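Local atomic coordinates of single-stranded-DNA-specific exonuclease RecJ (Thermus thermophilus, PDB entry 2ZXP), a protein that degrades single-stranded DNA exonucleolytically in the 5' to 3' direction, using divalent metal ions, preferably magnesium, with no detectable activity on single-stranded RNA. Residues D3-R8 and P424-A429; L431-E436 and L461-G466; F465-E470 and P500-V505; G486-A491 and A519-A524. All coordinates share one frame; numbering follows the deposited sequence.

Contact 1. Residues D3-R8 and P424-A429; sequences DRVRWR and PVREVA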
# COMPACT_ATOMS: atom_id res chain seq x y z
N ASP A 3 -9.26 19.62 -2.43
CA ASP A 3 -9.22 20.47 -1.25
C ASP A 3 -9.31 19.63 0.03
O ASP A 3 -9.29 20.17 1.14
CB ASP A 3 -10.37 21.48 -1.31
CG ASP A 3 -10.19 22.63 -0.35
OD1 ASP A 3 -10.94 23.63 -0.47
OD2 ASP A 3 -9.29 22.54 0.52
N ARG A 4 -9.41 18.31 -0.14
CA ARG A 4 -9.49 17.39 1.00
C ARG A 4 -8.30 16.42 1.01
O ARG A 4 -8.41 15.28 1.47
CB ARG A 4 -10.82 16.62 0.98
CG ARG A 4 -12.04 17.50 1.31
CD ARG A 4 -13.37 16.74 1.19
NE ARG A 4 -13.80 16.62 -0.20
CZ ARG A 4 -14.11 15.48 -0.79
NH1 ARG A 4 -14.04 14.34 -0.10
NH2 ARG A 4 -14.50 15.47 -2.07
N VAL A 5 -7.16 16.87 0.50
CA VAL A 5 -5.94 16.08 0.49
C VAL A 5 -4.96 16.70 1.50
O VAL A 5 -4.55 17.84 1.35
CB VAL A 5 -5.27 16.09 -0.90
CG1 VAL A 5 -3.93 15.36 -0.82
CG2 VAL A 5 -6.17 15.42 -1.94
N ARG A 6 -4.60 15.94 2.52
CA ARG A 6 -3.69 16.46 3.54
C ARG A 6 -2.27 15.87 3.48
O ARG A 6 -2.09 14.67 3.62
CB ARG A 6 -4.31 16.18 4.93
CG ARG A 6 -4.74 17.43 5.72
CD ARG A 6 -5.72 18.31 4.95
NE ARG A 6 -7.12 18.02 5.29
CZ ARG A 6 -8.16 18.63 4.73
NH1 ARG A 6 -7.99 19.56 3.79
NH2 ARG A 6 -9.40 18.32 5.12
N TRP A 7 -1.26 16.73 3.26
CA TRP A 7 0.14 16.29 3.22
C TRP A 7 0.76 16.31 4.63
O TRP A 7 0.69 17.32 5.32
CB TRP A 7 0.99 17.22 2.36
CG TRP A 7 0.77 17.13 0.90
CD1 TRP A 7 -0.38 16.76 0.26
CD2 TRP A 7 1.67 17.57 -0.12
NE1 TRP A 7 -0.24 16.95 -1.09
CE2 TRP A 7 1.00 17.44 -1.36
CE3 TRP A 7 2.98 18.06 -0.12
CZ2 TRP A 7 1.59 17.79 -2.57
CZ3 TRP A 7 3.57 18.40 -1.32
CH2 TRP A 7 2.88 18.27 -2.53
N ARG A 8 1.38 15.21 5.02
CA ARG A 8 2.03 15.11 6.33
C ARG A 8 3.46 14.58 6.21
O ARG A 8 3.75 13.70 5.39
CB ARG A 8 1.24 14.19 7.26
CG ARG A 8 1.96 13.87 8.57
CD ARG A 8 1.14 12.91 9.43
NE ARG A 8 -0.21 13.43 9.65
CZ ARG A 8 -0.58 14.23 10.65
NH1 ARG A 8 0.30 14.62 11.58
NH2 ARG A 8 -1.83 14.68 10.70
N PRO A 424 -14.67 12.63 3.77
CA PRO A 424 -13.48 11.77 3.72
C PRO A 424 -12.30 12.67 3.31
O PRO A 424 -12.45 13.57 2.48
CB PRO A 424 -13.82 10.75 2.63
CG PRO A 424 -15.33 10.67 2.68
CD PRO A 424 -15.72 12.13 2.85
N VAL A 425 -11.13 12.40 3.88
CA VAL A 425 -9.94 13.18 3.58
C VAL A 425 -8.79 12.24 3.24
O VAL A 425 -8.57 11.24 3.91
CB VAL A 425 -9.59 14.09 4.78
CG1 VAL A 425 -9.02 13.25 5.94
CG2 VAL A 425 -8.63 15.17 4.34
N ARG A 426 -8.06 12.54 2.18
CA ARG A 426 -6.94 11.70 1.77
C ARG A 426 -5.63 12.29 2.23
O ARG A 426 -5.38 13.48 2.05
CB ARG A 426 -6.93 11.54 0.24
CG ARG A 426 -5.74 10.78 -0.31
CD ARG A 426 -5.99 10.36 -1.76
NE ARG A 426 -5.96 11.46 -2.73
CZ ARG A 426 -4.84 12.01 -3.21
NH1 ARG A 426 -4.91 13.00 -4.10
NH2 ARG A 426 -3.65 11.56 -2.82
N GLU A 427 -4.80 11.46 2.84
CA GLU A 427 -3.50 11.91 3.31
C GLU A 427 -2.38 11.49 2.35
O GLU A 427 -2.48 10.44 1.69
CB GLU A 427 -3.19 11.34 4.69
CG GLU A 427 -2.01 12.04 5.35
CD GLU A 427 -1.68 11.45 6.71
OE1 GLU A 427 -0.92 10.44 6.75
OE2 GLU A 427 -2.19 12.00 7.72
N VAL A 428 -1.34 12.31 2.26
CA VAL A 428 -0.16 12.01 1.45
C VAL A 428 0.94 11.97 2.50
O VAL A 428 1.20 12.97 3.17
CB VAL A 428 0.17 13.12 0.43
CG1 VAL A 428 1.47 12.78 -0.28
CG2 VAL A 428 -0.97 13.28 -0.61
N ALA A 429 1.57 10.82 2.67
CA ALA A 429 2.62 10.67 3.67
C ALA A 429 4.03 10.91 3.10
O ALA A 429 4.46 10.23 2.17
CB ALA A 429 2.53 9.27 4.31

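Contact 2. Residues L431-E436 and L461-G466; sequences LDLLPE and LFLLFG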
# COMPACT_ATOMS: atom_id res chain seq x y z
N LEU A 431 8.07 10.90 3.55
CA LEU A 431 9.16 10.33 4.32
C LEU A 431 10.09 11.43 4.82
O LEU A 431 10.41 11.52 6.00
CB LEU A 431 10.00 9.40 3.44
CG LEU A 431 10.69 8.16 4.03
CD1 LEU A 431 12.06 8.00 3.35
CD2 LEU A 431 10.81 8.24 5.52
N ASP A 432 10.47 12.30 3.90
CA ASP A 432 11.43 13.33 4.23
C ASP A 432 11.63 14.22 3.01
O ASP A 432 11.11 13.97 1.93
CB ASP A 432 12.75 12.64 4.58
CG ASP A 432 13.83 13.59 5.05
OD1 ASP A 432 15.02 13.22 4.99
OD2 ASP A 432 13.48 14.71 5.48
N LEU A 433 12.43 15.25 3.20
CA LEU A 433 12.80 16.17 2.13
C LEU A 433 13.70 15.36 1.19
O LEU A 433 14.47 14.53 1.64
CB LEU A 433 13.60 17.31 2.75
CG LEU A 433 13.12 18.75 2.65
CD1 LEU A 433 11.70 18.89 3.16
CD2 LEU A 433 14.09 19.59 3.49
N LEU A 434 13.63 15.59 -0.11
CA LEU A 434 14.50 14.85 -1.03
C LEU A 434 15.96 15.27 -0.84
O LEU A 434 16.26 16.44 -0.71
CB LEU A 434 14.12 15.13 -2.47
CG LEU A 434 14.96 14.35 -3.48
CD1 LEU A 434 14.57 12.89 -3.42
CD2 LEU A 434 14.76 14.90 -4.87
N PRO A 435 16.88 14.29 -0.80
CA PRO A 435 18.31 14.56 -0.63
C PRO A 435 18.88 15.37 -1.79
O PRO A 435 18.20 15.58 -2.80
CB PRO A 435 18.92 13.15 -0.57
CG PRO A 435 17.81 12.36 0.10
CD PRO A 435 16.60 12.85 -0.65
N GLU A 436 20.13 15.83 -1.65
CA GLU A 436 20.77 16.60 -2.72
C GLU A 436 20.99 15.65 -3.90
O GLU A 436 21.18 14.45 -3.72
CB GLU A 436 22.11 17.16 -2.25
CG GLU A 436 22.00 18.17 -1.12
CD GLU A 436 21.60 19.54 -1.59
OE1 GLU A 436 21.01 20.30 -0.79
OE2 GLU A 436 21.86 19.88 -2.77
N LEU A 461 7.50 8.39 -0.44
CA LEU A 461 7.44 9.63 -1.20
C LEU A 461 8.29 10.67 -0.53
O LEU A 461 8.32 10.75 0.71
CB LEU A 461 6.01 10.16 -1.28
CG LEU A 461 4.97 9.30 -1.97
CD1 LEU A 461 3.53 9.78 -1.62
CD2 LEU A 461 5.24 9.37 -3.46
N PHE A 462 8.98 11.47 -1.34
CA PHE A 462 9.83 12.54 -0.86
C PHE A 462 9.20 13.87 -1.18
O PHE A 462 8.50 14.01 -2.19
CB PHE A 462 11.23 12.49 -1.52
CG PHE A 462 12.09 11.37 -1.05
CD1 PHE A 462 12.14 10.17 -1.76
CD2 PHE A 462 12.82 11.49 0.12
CE1 PHE A 462 12.92 9.11 -1.31
CE2 PHE A 462 13.60 10.42 0.59
CZ PHE A 462 13.64 9.23 -0.13
N LEU A 463 9.47 14.86 -0.35
CA LEU A 463 8.95 16.20 -0.58
C LEU A 463 10.00 17.06 -1.27
O LEU A 463 11.14 17.12 -0.82
CB LEU A 463 8.60 16.83 0.75
CG LEU A 463 8.06 18.26 0.77
CD1 LEU A 463 6.65 18.30 0.22
CD2 LEU A 463 8.04 18.73 2.21
N LEU A 464 9.65 17.68 -2.38
CA LEU A 464 10.56 18.59 -3.04
C LEU A 464 9.87 19.93 -2.83
O LEU A 464 8.66 19.97 -2.54
CB LEU A 464 10.70 18.30 -4.54
CG LEU A 464 11.51 17.05 -4.89
CD1 LEU A 464 10.76 15.80 -4.40
CD2 LEU A 464 11.73 16.98 -6.41
N PHE A 465 10.61 21.02 -2.94
CA PHE A 465 10.02 22.35 -2.72
C PHE A 465 10.90 23.38 -3.38
O PHE A 465 12.13 23.24 -3.35
CB PHE A 465 9.92 22.65 -1.22
CG PHE A 465 9.23 23.97 -0.91
CD1 PHE A 465 9.80 25.20 -1.27
CD2 PHE A 465 8.00 23.99 -0.24
CE1 PHE A 465 9.16 26.42 -0.97
CE2 PHE A 465 7.35 25.21 0.07
CZ PHE A 465 7.94 26.42 -0.30
N GLY A 466 10.28 24.39 -3.97
CA GLY A 466 11.02 25.46 -4.61
C GLY A 466 10.33 26.09 -5.79
O GLY A 466 9.13 25.91 -6.00

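Contact 3. Residues F465-E470 and P500-V505; sequences FGAPEE and PPEVEV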
# COMPACT_ATOMS: atom_id res chain seq x y z
N PHE A 465 10.61 21.02 -2.94
CA PHE A 465 10.02 22.35 -2.72
C PHE A 465 10.90 23.38 -3.38
O PHE A 465 12.13 23.24 -3.35
CB PHE A 465 9.92 22.65 -1.22
CG PHE A 465 9.23 23.97 -0.91
CD1 PHE A 465 9.80 25.20 -1.27
CD2 PHE A 465 8.00 23.99 -0.24
CE1 PHE A 465 9.16 26.42 -0.97
CE2 PHE A 465 7.35 25.21 0.07
CZ PHE A 465 7.94 26.42 -0.30
N GLY A 466 10.28 24.39 -3.97
CA GLY A 466 11.02 25.46 -4.61
C GLY A 466 10.33 26.09 -5.79
O GLY A 466 9.13 25.91 -6.00
N ALA A 467 11.08 26.86 -6.57
CA ALA A 467 10.55 27.50 -7.75
C ALA A 467 10.94 26.62 -8.93
O ALA A 467 12.12 26.31 -9.12
CB ALA A 467 11.15 28.91 -7.91
N PRO A 468 9.95 26.19 -9.72
CA PRO A 468 10.21 25.34 -10.88
C PRO A 468 10.98 26.08 -11.94
O PRO A 468 10.65 27.22 -12.27
CB PRO A 468 8.81 24.94 -11.35
CG PRO A 468 7.98 26.09 -10.94
CD PRO A 468 8.50 26.43 -9.56
N GLU A 469 12.02 25.44 -12.47
CA GLU A 469 12.85 26.05 -13.48
C GLU A 469 13.04 25.13 -14.67
O GLU A 469 13.01 23.91 -14.52
CB GLU A 469 14.21 26.44 -12.89
CG GLU A 469 15.03 25.27 -12.41
CD GLU A 469 16.35 25.70 -11.80
OE1 GLU A 469 16.37 26.01 -10.58
OE2 GLU A 469 17.37 25.74 -12.53
N GLU A 470 13.22 25.72 -15.85
CA GLU A 470 13.40 24.96 -17.08
C GLU A 470 12.17 24.14 -17.40
O GLU A 470 12.24 23.15 -18.13
CB GLU A 470 14.62 24.04 -16.96
CG GLU A 470 15.88 24.78 -16.52
CD GLU A 470 17.15 23.99 -16.73
OE1 GLU A 470 18.23 24.53 -16.41
OE2 GLU A 470 17.08 22.85 -17.23
N PRO A 500 2.80 27.41 -10.26
CA PRO A 500 2.85 28.67 -9.52
C PRO A 500 4.31 29.09 -9.29
O PRO A 500 5.23 28.32 -9.60
CB PRO A 500 2.09 28.35 -8.22
CG PRO A 500 2.22 26.85 -8.09
CD PRO A 500 2.06 26.38 -9.51
N PRO A 501 4.55 30.30 -8.78
CA PRO A 501 5.94 30.73 -8.55
C PRO A 501 6.75 29.72 -7.74
O PRO A 501 7.91 29.45 -8.05
CB PRO A 501 5.77 32.08 -7.84
CG PRO A 501 4.36 32.02 -7.26
CD PRO A 501 3.59 31.34 -8.35
N GLU A 502 6.15 29.16 -6.70
CA GLU A 502 6.81 28.15 -5.89
C GLU A 502 5.88 26.94 -5.82
O GLU A 502 4.66 27.09 -5.83
CB GLU A 502 7.14 28.68 -4.49
CG GLU A 502 8.38 29.57 -4.48
CD GLU A 502 9.04 29.65 -3.11
OE1 GLU A 502 10.14 30.24 -3.01
OE2 GLU A 502 8.47 29.12 -2.14
N VAL A 503 6.46 25.74 -5.75
CA VAL A 503 5.64 24.52 -5.70
C VAL A 503 6.12 23.50 -4.71
O VAL A 503 7.30 23.42 -4.38
CB VAL A 503 5.60 23.80 -7.06
CG1 VAL A 503 4.75 24.57 -8.05
CG2 VAL A 503 7.01 23.63 -7.59
N GLU A 504 5.19 22.69 -4.24
CA GLU A 504 5.50 21.60 -3.33
C GLU A 504 5.16 20.35 -4.10
O GLU A 504 4.10 20.27 -4.71
CB GLU A 504 4.64 21.69 -2.09
CG GLU A 504 5.40 22.18 -0.91
CD GLU A 504 4.51 22.54 0.24
OE1 GLU A 504 5.07 23.07 1.23
OE2 GLU A 504 3.27 22.30 0.17
N VAL A 505 6.05 19.36 -4.06
CA VAL A 505 5.85 18.10 -4.77
C VAL A 505 6.01 16.87 -3.87
O VAL A 505 6.92 16.82 -3.07
CB VAL A 505 6.88 17.93 -5.91
CG1 VAL A 505 6.77 16.53 -6.51
CG2 VAL A 505 6.67 18.99 -6.99

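Contact 4. Residues G486-A491 and A519-A524; sequences GVRVLA and AYEVQA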
# COMPACT_ATOMS: atom_id res chain seq x y z
N GLY A 486 17.86 21.48 -9.03
CA GLY A 486 18.65 20.51 -9.76
C GLY A 486 18.07 19.15 -10.12
O GLY A 486 18.64 18.46 -10.96
N VAL A 487 16.96 18.73 -9.51
CA VAL A 487 16.44 17.42 -9.87
C VAL A 487 15.24 17.49 -10.79
O VAL A 487 14.31 18.27 -10.57
CB VAL A 487 16.11 16.54 -8.62
CG1 VAL A 487 16.28 17.34 -7.35
CG2 VAL A 487 14.72 15.95 -8.74
N ARG A 488 15.26 16.66 -11.82
CA ARG A 488 14.16 16.67 -12.75
C ARG A 488 12.95 15.93 -12.19
O ARG A 488 13.06 14.80 -11.70
CB ARG A 488 14.57 16.07 -14.10
CG ARG A 488 13.49 16.26 -15.15
CD ARG A 488 13.99 16.04 -16.57
NE ARG A 488 13.88 14.65 -16.99
CZ ARG A 488 13.26 14.26 -18.10
NH1 ARG A 488 12.71 15.17 -18.90
NH2 ARG A 488 13.19 12.97 -18.40
N VAL A 489 11.79 16.57 -12.27
CA VAL A 489 10.57 15.96 -11.79
C VAL A 489 9.61 15.84 -12.97
O VAL A 489 9.55 16.72 -13.81
CB VAL A 489 9.98 16.78 -10.61
CG1 VAL A 489 10.42 18.20 -10.71
CG2 VAL A 489 8.47 16.69 -10.58
N LEU A 490 8.90 14.72 -13.04
CA LEU A 490 7.93 14.46 -14.10
C LEU A 490 6.54 14.50 -13.48
O LEU A 490 6.33 13.97 -12.40
CB LEU A 490 8.20 13.10 -14.72
CG LEU A 490 9.35 13.16 -15.73
CD1 LEU A 490 10.20 11.88 -15.68
CD2 LEU A 490 8.77 13.42 -17.12
N ALA A 491 5.60 15.14 -14.17
CA ALA A 491 4.27 15.25 -13.59
C ALA A 491 3.14 15.48 -14.57
O ALA A 491 3.33 15.92 -15.70
CB ALA A 491 4.27 16.40 -12.57
N ALA A 519 19.27 7.95 -15.12
CA ALA A 519 18.99 9.31 -14.69
C ALA A 519 18.11 9.19 -13.42
O ALA A 519 17.08 8.50 -13.43
CB ALA A 519 18.24 10.09 -15.79
N TYR A 520 18.54 9.85 -12.34
CA TYR A 520 17.83 9.80 -11.07
C TYR A 520 16.92 10.99 -10.97
O TYR A 520 17.36 12.11 -10.80
CB TYR A 520 18.86 9.74 -9.95
CG TYR A 520 19.54 8.39 -9.97
CD1 TYR A 520 18.97 7.31 -9.31
CD2 TYR A 520 20.71 8.18 -10.71
CE1 TYR A 520 19.53 6.05 -9.38
CE2 TYR A 520 21.28 6.92 -10.79
CZ TYR A 520 20.69 5.86 -10.12
OH TYR A 520 21.24 4.60 -10.18
N GLU A 521 15.64 10.72 -11.10
CA GLU A 521 14.63 11.77 -11.12
C GLU A 521 13.44 11.44 -10.22
O GLU A 521 13.38 10.36 -9.63
CB GLU A 521 14.17 11.96 -12.57
CG GLU A 521 15.35 12.16 -13.54
CD GLU A 521 14.93 12.15 -15.01
OE1 GLU A 521 15.61 12.83 -15.82
OE2 GLU A 521 13.95 11.45 -15.37
N VAL A 522 12.49 12.37 -10.17
CA VAL A 522 11.32 12.22 -9.32
C VAL A 522 10.03 12.19 -10.13
O VAL A 522 9.82 13.01 -11.02
CB VAL A 522 11.25 13.39 -8.30
CG1 VAL A 522 9.95 13.37 -7.52
CG2 VAL A 522 12.45 13.30 -7.34
N GLN A 523 9.18 11.24 -9.83
CA GLN A 523 7.92 11.12 -10.50
C GLN A 523 6.93 11.69 -9.49
O GLN A 523 6.71 11.09 -8.42
CB GLN A 523 7.60 9.65 -10.76
CG GLN A 523 6.38 9.40 -11.61
CD GLN A 523 6.63 9.69 -13.09
OE1 GLN A 523 7.61 9.22 -13.68
NE2 GLN A 523 5.72 10.46 -13.70
N ALA A 524 6.37 12.85 -9.80
CA ALA A 524 5.42 13.49 -8.90
C ALA A 524 4.12 12.68 -8.77
O ALA A 524 3.55 12.26 -9.78
CB ALA A 524 5.10 14.90 -9.41

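Contact 1. Residues D3-R8 and P424-A429
W7 and V428 lie side by side and point the same way from neighbouring strands, with V428 CG1 over one face of the indole and V428 CG2 3.6 Å from W7 CD1. V5 CG1 sits at the edge of the same ring, in its plane, and also reaches V428 CG2. On this side of the sheet V5 further supports R426, whose chain bends at chi3 (72°) to lay its guanidinium over the valine, R426 NH1 being 3.5 Å from V5 CG2. The indole itself is fixed from outside: W7 NE1 donates to D526, and R528 makes a cation-pi contact with the ring. The two strands run parallel in a mixed sheet, an N-terminal edge strand added beside strand 426-433 from more than 400 residues further along the chain. R6 N to R426 O (2.6 Å), V428 N to R6 O and R8 N to V428 O carry the pairing. The opposite side is polar. R8 NE meets E427 OE2 at 3.1 Å in a salt bridge; the carboxylate oxygen lies in the guanidinium plane, yet the nitrogen comes from above the carboxylate plane, the two planes being 50° apart. R8 NH2 has a second carboxylate, E534. Where the strands begin, R4 NH1 donates to P424 O (3.1 Å), which lies at the guanidinium edge, slightly out of its plane, and the same nitrogen also bonds L356 O.

Contact 2. Residues L431-E436 and L461-G466
With CG of L434 anti to the backbone N (chi1 -178°) and F462 at chi1 -72°, with its CG beside the backbone N, the two side chains meet at about a right angle. L434 CD1 comes to rest over one face of the phenyl ring, 4.2 Å from the centroid of F462, a CH-pi contact. The other branch, L434 CD2, turns to L464 CG at 3.9 Å, so one leucine bridges two residues of the adjacent strand. L431 lies alongside the ring and touches it through CD1, 4.0 Å from F462 CE2, while P435 CD approaches the same ring carbon. On the opposite side of the sheet, L433 CD1 meets L463 CD2 at 3.8 Å. The backbones are joined in parallel by L463 N to D432 O (2.9 Å) and L434 N to L463 O (3.0 Å); L431 N adds a bond to L461 O. The segments belong to a beta-alpha-beta unit in which helix 440-448 connects strands 426-433 and 462-466. Helix 29-38 packs on L431 and P435, and helix 624-640 covers L433 and supplies R633 as the salt-bridge partner of D432. Strand 503-514 pairs with the far edge of strand 462-466.

Contact 3. Residues F465-E470 and P500-V505
F465 opens the contact by placing its ring between E502, in the loop just before the facing strand, and E504 on that strand. CG stands anti to the backbone N (chi1 -176°), and the ring edge at CE1 approaches E502 OE2, 3.0 Å away, the carboxylate standing almost perpendicular to the ring at 88°. At another part of the edge lies E504 OE1, in the ring plane and 3.3 Å from F465 CE2, while E504 CG packs near CD2. The carbonyl O of V503 lies over one face, offset toward the rim. Next, G466 forms the antiparallel hydrogen-bonded pair with V503: G466 N donates to V503 O at 3.2 Å, and V503 N returns a shorter bond of 2.7 Å to G466 O. The backbone angles of G466 would press a side chain against the preceding carbonyl, which accounts for glycine here. A467 CB then rests 3.3 Å from P501 O, and P468 closes the contact with CD against V503 CG2 (3.7 Å) as the chain leaves the pairing. Here strand 462-466 of the OB domain ends and strand 503-514 begins. The phenyl C-H edge facing carboxylate oxygens is consistent with weak electrostatic attraction to the positive rim of the ring. E504 OE2 is held elsewhere, by R528 and the backbone N of E531, which probably steadies its other oxygen beside F465.

Contact 4. Residues G486-A491 and A519-A524
The guanidinium of R488 turns its edge to the carboxylate of E521, whose OE1 lies near the guanidinium plane, 2.8 Å from R488 NE. The two flat groups are not coplanar: their planes stand 57° apart, and NE reaches OE1 from above the carboxylate plane. A second bond from R488 NH2 to E521 OE2 is long and weak at 3.5 Å, so the salt bridge rests mainly on NE and OE1; N512 gives OE2 another donor. The aliphatic parts of R488 and E521 run side by side, R488 bending at chi3 (89°) to bring NE onto the carboxylate. The L490 side chain slants across that of E521, bringing its CD1 near OE2, and L490 CB lies against Q523 NE2 at 3.8 Å. The other side of the sheet is apolar: V487 CG2 meets V522 CG2 at 3.8 Å, V489 CG2 contacts A524 CB, and A491 CB lies 3.6 Å from A524 CB. Between these sides the parallel backbones are joined by V522 N to R488 O, L490 N to V522 O (2.8 Å) and A524 N to L490 O. This parallel pair lies in the mixed sheet of the RecJ OB domain. Strand 487-492 is flanked on its other edge by antiparallel strand 479-484, where F482 touches V489, and strand 517-528 by antiparallel strand 503-514. L434 rests on V487 and V522, and helix 440-448 packs on Y520.

All four contacts belong to one mixed sheet, away from the metal site. Contact 2 is the most buried and is almost wholly apolar in its side chains, whereas contacts 1, 3 and 4 are only partly buried and bring in charged groups. Contacts 1 and 2 share strand 426-433, contacts 2 and 3 share strand 462-466, and contacts 3 and 4 are linked through the neighbouring strands 503-514 and 517-528. Contacts 1, 2 and 4 are parallel pairings; contact 3 is antiparallel. Each of contacts 1 and 4 has a salt bridge on one of its sides and apolar packing on the other, and L464 of contact 2 packs against V487 and V522 of contact 4.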